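Local atomic coordinates of uridylate kinase (Bacillus anthracis, PDB entry 2JJX), a protein that catalyses the ATP-dependent phosphorylation of UMP to UDP in pyrimidine nucleotide biosynthesis and also binds ATP at an allosteric site. Residues A[20-25]-A[58-62]; A[173-177]-A[187-192]; A[154-158]-A[212-218]. All blocks are in the same frame, centred on the assembly; numbering follows the deposited sequence.

Contact 1 (A[20-25]-A[58-62]); sequences SGGALA and IGGGN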
loop_
_atom_site.group_PDB
_atom_site.type_symbol
_atom_site.label_atom_id
_atom_site.label_comp_id
_atom_site.label_asym_id
_atom_site.label_seq_id
_atom_site.Cartn_x
_atom_site.Cartn_y
_atom_site.Cartn_z
ATOM N N SER A 20 -20.401 -22.261 5.044
ATOM C CA SER A 20 -20.267 -22.287 3.595
ATOM C C SER A 20 -21.145 -21.185 3.030
ATOM O O SER A 20 -22.155 -20.829 3.623
ATOM C CB SER A 20 -20.685 -23.656 3.010
ATOM O OG SER A 20 -19.708 -24.163 2.101
ATOM N N GLY A 21 -20.757 -20.646 1.881
ATOM C CA GLY A 21 -21.526 -19.627 1.198
ATOM C C GLY A 21 -22.917 -20.096 0.834
ATOM O O GLY A 21 -23.863 -19.329 0.838
ATOM N N GLY A 22 -23.053 -21.380 0.562
ATOM C CA GLY A 22 -24.324 -21.973 0.197
ATOM C C GLY A 22 -25.418 -21.860 1.247
ATOM O O GLY A 22 -26.605 -21.972 0.952
ATOM N N ALA A 23 -25.018 -21.676 2.499
ATOM C CA ALA A 23 -25.977 -21.565 3.587
ATOM C C ALA A 23 -26.668 -20.205 3.587
ATOM O O ALA A 23 -27.627 -20.006 4.331
ATOM C CB ALA A 23 -25.293 -21.781 4.936
ATOM N N LEU A 24 -26.111 -19.223 2.875
ATOM C CA LEU A 24 -26.676 -17.872 2.923
ATOM C C LEU A 24 -27.759 -17.747 1.886
ATOM O O LEU A 24 -28.586 -16.844 1.939
ATOM C CB LEU A 24 -25.620 -16.784 2.707
ATOM C CG LEU A 24 -24.556 -16.655 3.792
ATOM C CD1 LEU A 24 -23.766 -17.957 3.898
ATOM C CD2 LEU A 24 -23.623 -15.544 3.412
ATOM N N ALA A 25 -27.774 -18.698 0.965
ATOM C CA ALA A 25 -28.766 -18.697 -0.084
ATOM C C ALA A 25 -29.624 -19.928 0.057
ATOM O O ALA A 25 -29.201 -20.940 0.615
ATOM C CB ALA A 25 -28.086 -18.718 -1.437
ATOM N N ILE A 58 -16.612 -17.385 6.144
ATOM C CA ILE A 58 -17.651 -17.759 5.171
ATOM C C ILE A 58 -17.035 -18.115 3.821
ATOM O O ILE A 58 -16.038 -17.530 3.418
ATOM C CB ILE A 58 -18.722 -16.641 4.963
ATOM C CG1 ILE A 58 -18.588 -15.556 6.013
ATOM C CG2 ILE A 58 -20.150 -17.196 4.961
ATOM C CD1 ILE A 58 -19.901 -14.868 6.269
ATOM N N GLY A 59 -17.687 -19.008 3.087
ATOM C CA GLY A 59 -17.278 -19.359 1.743
ATOM C C GLY A 59 -17.972 -18.440 0.751
ATOM O O GLY A 59 -18.849 -17.672 1.150
ATOM N N GLY A 60 -17.582 -18.478 -0.521
ATOM C CA GLY A 60 -18.214 -17.622 -1.510
ATOM C C GLY A 60 -19.088 -18.348 -2.492
ATOM O O GLY A 60 -19.335 -17.880 -3.579
ATOM N N GLY A 61 -19.516 -19.536 -2.110
ATOM C CA GLY A 61 -20.260 -20.418 -2.989
ATOM C C GLY A 61 -21.600 -19.985 -3.572
ATOM O O GLY A 61 -22.039 -20.490 -4.603
ATOM N N ASN A 62 -22.306 -19.115 -2.861
ATOM C CA ASN A 62 -23.624 -18.665 -3.285
ATOM C C ASN A 62 -23.465 -17.609 -4.365
ATOM O O ASN A 62 -24.448 -17.110 -4.882
ATOM C CB ASN A 62 -24.389 -18.078 -2.102
ATOM C CG ASN A 62 -23.627 -16.947 -1.426
ATOM O OD1 ASN A 62 -22.400 -17.003 -1.267
ATOM N ND2 ASN A 62 -24.348 -15.919 -1.021
#

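Contact 2 (A[173-177]-A[187-192]); sequences DGVFT and KMYRKL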
loop_
_atom_site.group_PDB
_atom_site.type_symbol
_atom_site.label_atom_id
_atom_site.label_comp_id
_atom_site.label_asym_id
_atom_site.label_seq_id
_atom_site.Cartn_x
_atom_site.Cartn_y
_atom_site.Cartn_z
ATOM N N ASP A 173 -26.315 -34.286 9.705
ATOM C CA ASP A 173 -26.070 -34.065 11.133
ATOM C C ASP A 173 -24.699 -34.466 11.692
ATOM O O ASP A 173 -24.499 -34.413 12.905
ATOM C CB ASP A 173 -27.206 -34.665 11.985
ATOM C CG ASP A 173 -27.355 -33.981 13.369
ATOM O OD1 ASP A 173 -28.436 -34.107 13.994
ATOM O OD2 ASP A 173 -26.409 -33.298 13.830
ATOM N N GLY A 174 -23.765 -34.879 10.836
ATOM C CA GLY A 174 -22.445 -35.297 11.296
ATOM C C GLY A 174 -21.539 -35.986 10.278
ATOM O O GLY A 174 -21.573 -35.691 9.079
ATOM N N VAL A 175 -20.645 -36.844 10.764
ATOM C CA VAL A 175 -19.748 -37.589 9.874
ATOM C C VAL A 175 -20.051 -39.078 9.948
ATOM O O VAL A 175 -20.069 -39.687 11.024
ATOM C CB VAL A 175 -18.260 -37.270 10.099
ATOM C CG1 VAL A 175 -17.393 -38.388 9.557
ATOM C CG2 VAL A 175 -17.892 -35.957 9.431
ATOM N N PHE A 176 -20.450 -39.621 8.804
ATOM C CA PHE A 176 -20.863 -41.016 8.732
ATOM C C PHE A 176 -19.797 -41.911 8.143
ATOM O O PHE A 176 -18.837 -41.461 7.506
ATOM C CB PHE A 176 -22.150 -41.176 7.932
ATOM C CG PHE A 176 -23.315 -40.455 8.527
ATOM C CD1 PHE A 176 -23.542 -39.125 8.237
ATOM C CD2 PHE A 176 -24.181 -41.107 9.387
ATOM C CE1 PHE A 176 -24.609 -38.459 8.802
ATOM C CE2 PHE A 176 -25.244 -40.442 9.960
ATOM C CZ PHE A 176 -25.465 -39.116 9.672
ATOM N N THR A 177 -20.000 -43.200 8.370
ATOM C CA THR A 177 -19.085 -44.219 7.899
ATOM C C THR A 177 -18.967 -44.091 6.375
ATOM O O THR A 177 -17.890 -43.786 5.847
ATOM C CB THR A 177 -19.584 -45.589 8.377
ATOM O OG1 THR A 177 -21.002 -45.507 8.606
ATOM C CG2 THR A 177 -18.890 -45.939 9.710
ATOM N N LYS A 187 -23.311 -45.287 9.577
ATOM C CA LYS A 187 -23.465 -44.831 10.958
ATOM C C LYS A 187 -22.710 -43.520 11.211
ATOM O O LYS A 187 -21.807 -43.160 10.457
ATOM C CB LYS A 187 -23.046 -45.924 11.946
ATOM C CG LYS A 187 -22.675 -47.246 11.283
ATOM C CD LYS A 187 -23.197 -48.460 12.039
ATOM C CE LYS A 187 -24.436 -49.030 11.357
ATOM N NZ LYS A 187 -25.350 -49.763 12.284
ATOM N N MET A 188 -23.183 -42.728 12.167
ATOM C CA MET A 188 -22.557 -41.435 12.428
ATOM C C MET A 188 -21.633 -41.563 13.629
ATOM O O MET A 188 -21.994 -42.157 14.645
ATOM C CB MET A 188 -23.624 -40.371 12.702
ATOM C CG MET A 188 -23.085 -38.952 12.840
ATOM S SD MET A 188 -24.286 -37.898 13.667
ATOM C CE MET A 188 -25.717 -38.348 12.734
ATOM N N TYR A 189 -20.442 -40.991 13.509
ATOM C CA TYR A 189 -19.463 -41.037 14.581
ATOM C C TYR A 189 -19.834 -40.047 15.657
ATOM O O TYR A 189 -20.190 -38.905 15.377
ATOM C CB TYR A 189 -18.103 -40.636 14.051
ATOM C CG TYR A 189 -17.523 -41.620 13.086
ATOM C CD1 TYR A 189 -16.754 -42.677 13.540
ATOM C CD2 TYR A 189 -17.703 -41.471 11.712
ATOM C CE1 TYR A 189 -16.201 -43.590 12.654
ATOM C CE2 TYR A 189 -17.102 -42.342 10.807
ATOM C CZ TYR A 189 -16.390 -43.431 11.289
ATOM O OH TYR A 189 -15.832 -44.345 10.418
ATOM N N ARG A 190 -19.728 -40.477 16.903
ATOM C CA ARG A 190 -19.951 -39.563 18.009
ATOM C C ARG A 190 -18.611 -38.851 18.086
ATOM O O ARG A 190 -18.539 -37.626 18.184
ATOM C CB ARG A 190 -20.192 -40.336 19.314
ATOM C CG ARG A 190 -20.156 -39.481 20.573
ATOM C CD ARG A 190 -21.246 -38.425 20.517
ATOM N NE ARG A 190 -22.555 -39.064 20.533
ATOM C CZ ARG A 190 -23.591 -38.684 19.791
ATOM N NH1 ARG A 190 -23.503 -37.616 18.997
ATOM N NH2 ARG A 190 -24.729 -39.363 19.868
ATOM N N LYS A 191 -17.557 -39.640 17.923
ATOM C CA LYS A 191 -16.193 -39.138 17.972
ATOM C C LYS A 191 -15.414 -39.702 16.792
ATOM O O LYS A 191 -15.667 -40.823 16.349
ATOM C CB LYS A 191 -15.510 -39.542 19.281
ATOM C CG LYS A 191 -15.881 -38.679 20.467
ATOM C CD LYS A 191 -14.815 -38.754 21.553
ATOM C CE LYS A 191 -15.366 -39.405 22.813
ATOM N NZ LYS A 191 -14.394 -40.393 23.358
ATOM N N LEU A 192 -14.478 -38.906 16.289
ATOM C CA LEU A 192 -13.673 -39.262 15.129
ATOM C C LEU A 192 -12.220 -38.833 15.325
ATOM O O LEU A 192 -11.937 -37.668 15.551
ATOM C CB LEU A 192 -14.252 -38.590 13.876
ATOM C CG LEU A 192 -13.640 -38.841 12.492
ATOM C CD1 LEU A 192 -13.229 -40.307 12.354
ATOM C CD2 LEU A 192 -14.632 -38.441 11.406
#

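Contact 3 (A[154-158]-A[212-218]); sequences VQRAI and LARDYNL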
loop_
_atom_site.group_PDB
_atom_site.type_symbol
_atom_site.label_atom_id
_atom_site.label_comp_id
_atom_site.label_asym_id
_atom_site.label_seq_id
_atom_site.Cartn_x
_atom_site.Cartn_y
_atom_site.Cartn_z
ATOM N N VAL A 154 -9.333 -23.125 9.541
ATOM C CA VAL A 154 -8.639 -23.760 10.659
ATOM C C VAL A 154 -7.378 -22.997 11.008
ATOM O O VAL A 154 -6.996 -22.867 12.185
ATOM C CB VAL A 154 -8.439 -25.278 10.574
ATOM C CG1 VAL A 154 -8.963 -25.870 9.290
ATOM C CG2 VAL A 154 -7.009 -25.636 10.805
ATOM N N GLN A 155 -6.771 -22.419 9.980
ATOM C CA GLN A 155 -5.540 -21.668 10.178
ATOM C C GLN A 155 -5.836 -20.451 11.029
ATOM O O GLN A 155 -5.241 -20.293 12.082
ATOM C CB GLN A 155 -4.904 -21.301 8.849
ATOM C CG GLN A 155 -4.259 -19.964 8.858
ATOM C CD GLN A 155 -3.590 -19.671 7.538
ATOM O OE1 GLN A 155 -3.389 -20.568 6.722
ATOM N NE2 GLN A 155 -3.239 -18.413 7.320
ATOM N N ARG A 156 -6.865 -19.685 10.665
ATOM C CA ARG A 156 -7.348 -18.558 11.480
ATOM C C ARG A 156 -7.814 -18.979 12.891
ATOM O O ARG A 156 -7.632 -18.226 13.858
ATOM C CB ARG A 156 -8.472 -17.808 10.764
ATOM C CG ARG A 156 -8.120 -17.273 9.403
ATOM C CD ARG A 156 -7.630 -15.813 9.483
ATOM N NE ARG A 156 -6.325 -15.655 8.835
ATOM C CZ ARG A 156 -6.099 -14.867 7.791
ATOM N NH1 ARG A 156 -7.084 -14.108 7.310
ATOM N NH2 ARG A 156 -4.880 -14.801 7.261
ATOM N N ALA A 157 -8.410 -20.163 13.019
ATOM C CA ALA A 157 -8.818 -20.648 14.347
ATOM C C ALA A 157 -7.575 -20.741 15.239
ATOM O O ALA A 157 -7.518 -20.122 16.295
ATOM C CB ALA A 157 -9.546 -22.039 14.256
ATOM N N ILE A 158 -6.561 -21.472 14.779
ATOM C CA ILE A 158 -5.312 -21.637 15.528
ATOM C C ILE A 158 -4.675 -20.276 15.824
ATOM O O ILE A 158 -4.358 -19.951 16.964
ATOM C CB ILE A 158 -4.334 -22.625 14.866
ATOM C CG1 ILE A 158 -4.946 -24.015 14.674
ATOM C CG2 ILE A 158 -3.024 -22.713 15.620
ATOM C CD1 ILE A 158 -4.245 -24.813 13.607
ATOM N N LEU A 212 -3.678 -29.977 9.788
ATOM C CA LEU A 212 -3.309 -28.770 10.508
ATOM C C LEU A 212 -3.921 -28.815 11.888
ATOM O O LEU A 212 -3.247 -28.619 12.902
ATOM C CB LEU A 212 -3.892 -27.559 9.783
ATOM C CG LEU A 212 -2.996 -26.327 9.786
ATOM C CD1 LEU A 212 -3.855 -25.088 9.791
ATOM C CD2 LEU A 212 -2.041 -26.372 10.974
ATOM N N ALA A 213 -5.237 -28.967 11.892
ATOM C CA ALA A 213 -5.994 -29.051 13.115
ATOM C C ALA A 213 -5.442 -30.179 13.983
ATOM O O ALA A 213 -5.335 -30.038 15.193
ATOM C CB ALA A 213 -7.455 -29.308 12.759
ATOM N N ARG A 214 -5.046 -31.284 13.357
ATOM C CA ARG A 214 -4.516 -32.430 14.097
ATOM C C ARG A 214 -3.145 -32.107 14.690
ATOM O O ARG A 214 -2.861 -32.425 15.839
ATOM C CB ARG A 214 -4.436 -33.669 13.198
ATOM C CG ARG A 214 -3.645 -34.852 13.744
ATOM C CD ARG A 214 -2.234 -34.882 13.159
ATOM N NE ARG A 214 -2.039 -35.934 12.164
ATOM C CZ ARG A 214 -1.280 -35.781 11.081
ATOM N NH1 ARG A 214 -0.699 -34.614 10.832
ATOM N NH2 ARG A 214 -1.095 -36.790 10.244
ATOM N N ASP A 215 -2.337 -31.374 13.938
ATOM C CA ASP A 215 -1.018 -30.963 14.406
ATOM C C ASP A 215 -1.063 -29.983 15.573
ATOM O O ASP A 215 -0.183 -30.006 16.436
ATOM C CB ASP A 215 -0.165 -30.426 13.248
ATOM C CG ASP A 215 0.263 -31.526 12.295
ATOM O OD1 ASP A 215 -0.171 -32.685 12.455
ATOM O OD2 ASP A 215 1.047 -31.245 11.377
ATOM N N TYR A 216 -2.053 -29.092 15.569
ATOM C CA TYR A 216 -2.158 -28.078 16.613
ATOM C C TYR A 216 -3.209 -28.423 17.647
ATOM O O TYR A 216 -3.510 -27.632 18.527
ATOM C CB TYR A 216 -2.458 -26.714 16.006
ATOM C CG TYR A 216 -1.230 -26.088 15.421
ATOM C CD1 TYR A 216 -0.472 -25.201 16.168
ATOM C CD2 TYR A 216 -0.732 -26.516 14.193
ATOM C CE1 TYR A 216 0.723 -24.730 15.695
ATOM C CE2 TYR A 216 0.478 -26.046 13.726
ATOM C CZ TYR A 216 1.202 -25.179 14.492
ATOM O OH TYR A 216 2.367 -24.662 13.989
ATOM N N ASN A 217 -3.812 -29.593 17.509
ATOM C CA ASN A 217 -4.830 -30.028 18.449
ATOM C C ASN A 217 -6.206 -29.353 18.418
ATOM O O ASN A 217 -7.004 -29.542 19.335
ATOM C CB ASN A 217 -4.269 -30.056 19.863
ATOM C CG ASN A 217 -4.045 -31.453 20.348
ATOM O OD1 ASN A 217 -4.999 -32.217 20.497
ATOM N ND2 ASN A 217 -2.776 -31.837 20.495
ATOM N N LEU A 218 -6.492 -28.570 17.381
ATOM C CA LEU A 218 -7.803 -27.936 17.270
ATOM C C LEU A 218 -8.878 -29.000 17.148
ATOM O O LEU A 218 -8.822 -29.898 16.316
ATOM C CB LEU A 218 -7.888 -27.015 16.044
ATOM C CG LEU A 218 -8.734 -25.724 16.053
ATOM C CD1 LEU A 218 -9.678 -25.637 14.878
ATOM C CD2 LEU A 218 -9.435 -25.400 17.346
#

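Contact 1 (A[20-25]-A[58-62])
Asn62 lies over the short 3-10 turn that begins at Gly21, its CB 3.2 Å from Gly21 O and 3.8 Å from Ala25 CB, while its ND2 comes within 4.0 Å of Leu24 CB. The amide is not bonded to the turn: ND2 donates to Ser31 O and OD1 accepts from Asn90 ND2. Gly21 is the tightest point, its CA 3.3 Å from Gly59 O and 3.9 Å from Gly61 N. A side chain here would clash, since an ideal CB would fall 2.4 Å from Gly61 N and 2.7 Å from Gly59 O. The glycine run 59-61 passes close on its side too, with Gly59 and Gly21 CA atoms 4.3 Å apart. Beside the glycine contact, Leu24 CD1 meets Ile58 CG2 at 3.8 Å. No hydrogen bond joins the two segments; the turn is held by its own backbone, Ala23 N to Ser20 O (3.2 Å) and Leu24 N to Gly21 O (3.0 Å). Paired glycine-rich loops of this kind, at the C-terminal ends of neighbouring parallel strands, are a hallmark of the amino acid kinase fold, where they commonly border the phosphate-transfer site; the same role is probable here. The loops follow strands 14-19 and 53-58, with helix 34-48 packed on Leu24 and helix 76-101 touching both Leu24 and Ile58.

Contact 2 (A[173-177]-A[187-192])
Val175 CG1 packs against both Tyr189 and Leu192, 3.8 Å from Tyr189 CD2 and 3.3 Å from Leu192 CD2, and forms the buried apolar part of the contact. A second apolar patch is built by Phe176 and Met188. Met188 CG sits over one face of the Phe176 ring, 4.0 Å from its centroid and 17° off the normal, a CH-pi contact; the sulfur follows obliquely at 4.9 Å from the same centroid, a Met-aromatic contact. The sulfur also lies 4.0 Å from Gly174 CA, a position where any side chain would collide with it. Between these patches the backbones meet in a single beta bridge, Phe176 with Met188, their CA atoms 4.1 Å apart. Tyr189 N donates to Val175 O (2.8 Å, nearly straight at 171°) and Thr177 N to Lys187 O (2.8 Å), while two CA-H...O contacts fill the gaps, Met188 CA to Val175 O at 3.3 Å and Phe176 CA to Lys187 O at 2.9 Å. At the polar edge, Lys187 N donates to Thr177 OG1 over a very short 2.5 Å, and Thr177 CG2 rests 3.5 Å from Tyr189 OH. Thr242 ties both segments to strand 242-245, its OG1 bonded to Val175 N and Tyr189 O. The chemistry is therefore that of a single isolated beta bridge: main-chain bonds close the base of the 178-186 excursion, and side chains seal it without any salt bridge between the segments.

Contact 3 (A[154-158]-A[212-218])
Two helices run side by side, their short segments 154-158 and 212-216 inclined at 21° with axes 10.1 Å apart, and small and branched side chains fill the gap. Val154 is nearly eclipsed about chi1 (2°), which carries CG2 to 3.4 Å from Leu212 CD1 and 3.9 Å from Ala213 N. Leu212 is itself between wells at chi1 (-143°); its CD1 reaches Val154 and, at 3.8 Å, Gln155 CA, while CD2 lies 3.8 Å from Ile158 CD1. Ile158 takes the regular m,t rotamer, extending CD1 to 3.5 Å from Tyr216 CB, and has more of its surface covered by the other segment than any other residue of the contact. Leu218, also off-well at chi1 (-147°), brings CD1 to 3.7 Å from Ala157 CB. It can do so because the chain turns at Asn217, whose positive phi (72°) marks a Schellman motif with a weak bond from Leu218 N to Ala213 O (2.9 Å). No hydrogen bond crosses between the segments. Gln155 instead directs its amide to Gln144 of the second subunit, and Phe146 of that subunit meets the Tyr216 ring and packs on Ile158. Near-parallel helices on one side of a largely parallel central sheet, as helices 150-160 and 207-216 are here, are typical of the three-layer alpha-beta-alpha amino acid kinase fold; this pair also contributes to a subunit interface.

How the contacts relate
The three contacts are spread around one amino acid kinase fold, with centres 20 to 23 Å apart and no atoms touching between them. Contact 1 closes first along the chain, joining loops that follow the adjacent strands 14-19 and 53-58. Contact 3 then spans from helix 150-160 to helix 207-216, on the opposite side of the chain's centre from contact 1, and contact 2 is nested inside the loop it closes, where segment 187-192 runs into 191-193, one of the sheet's two edge strands. Nearest atoms of contacts 2 and 3 are about 8 Å apart. The central sheet thus connects a glycine-rich loop pair, a bridged loop at the sheet edge and a helix pair that faces the second subunit.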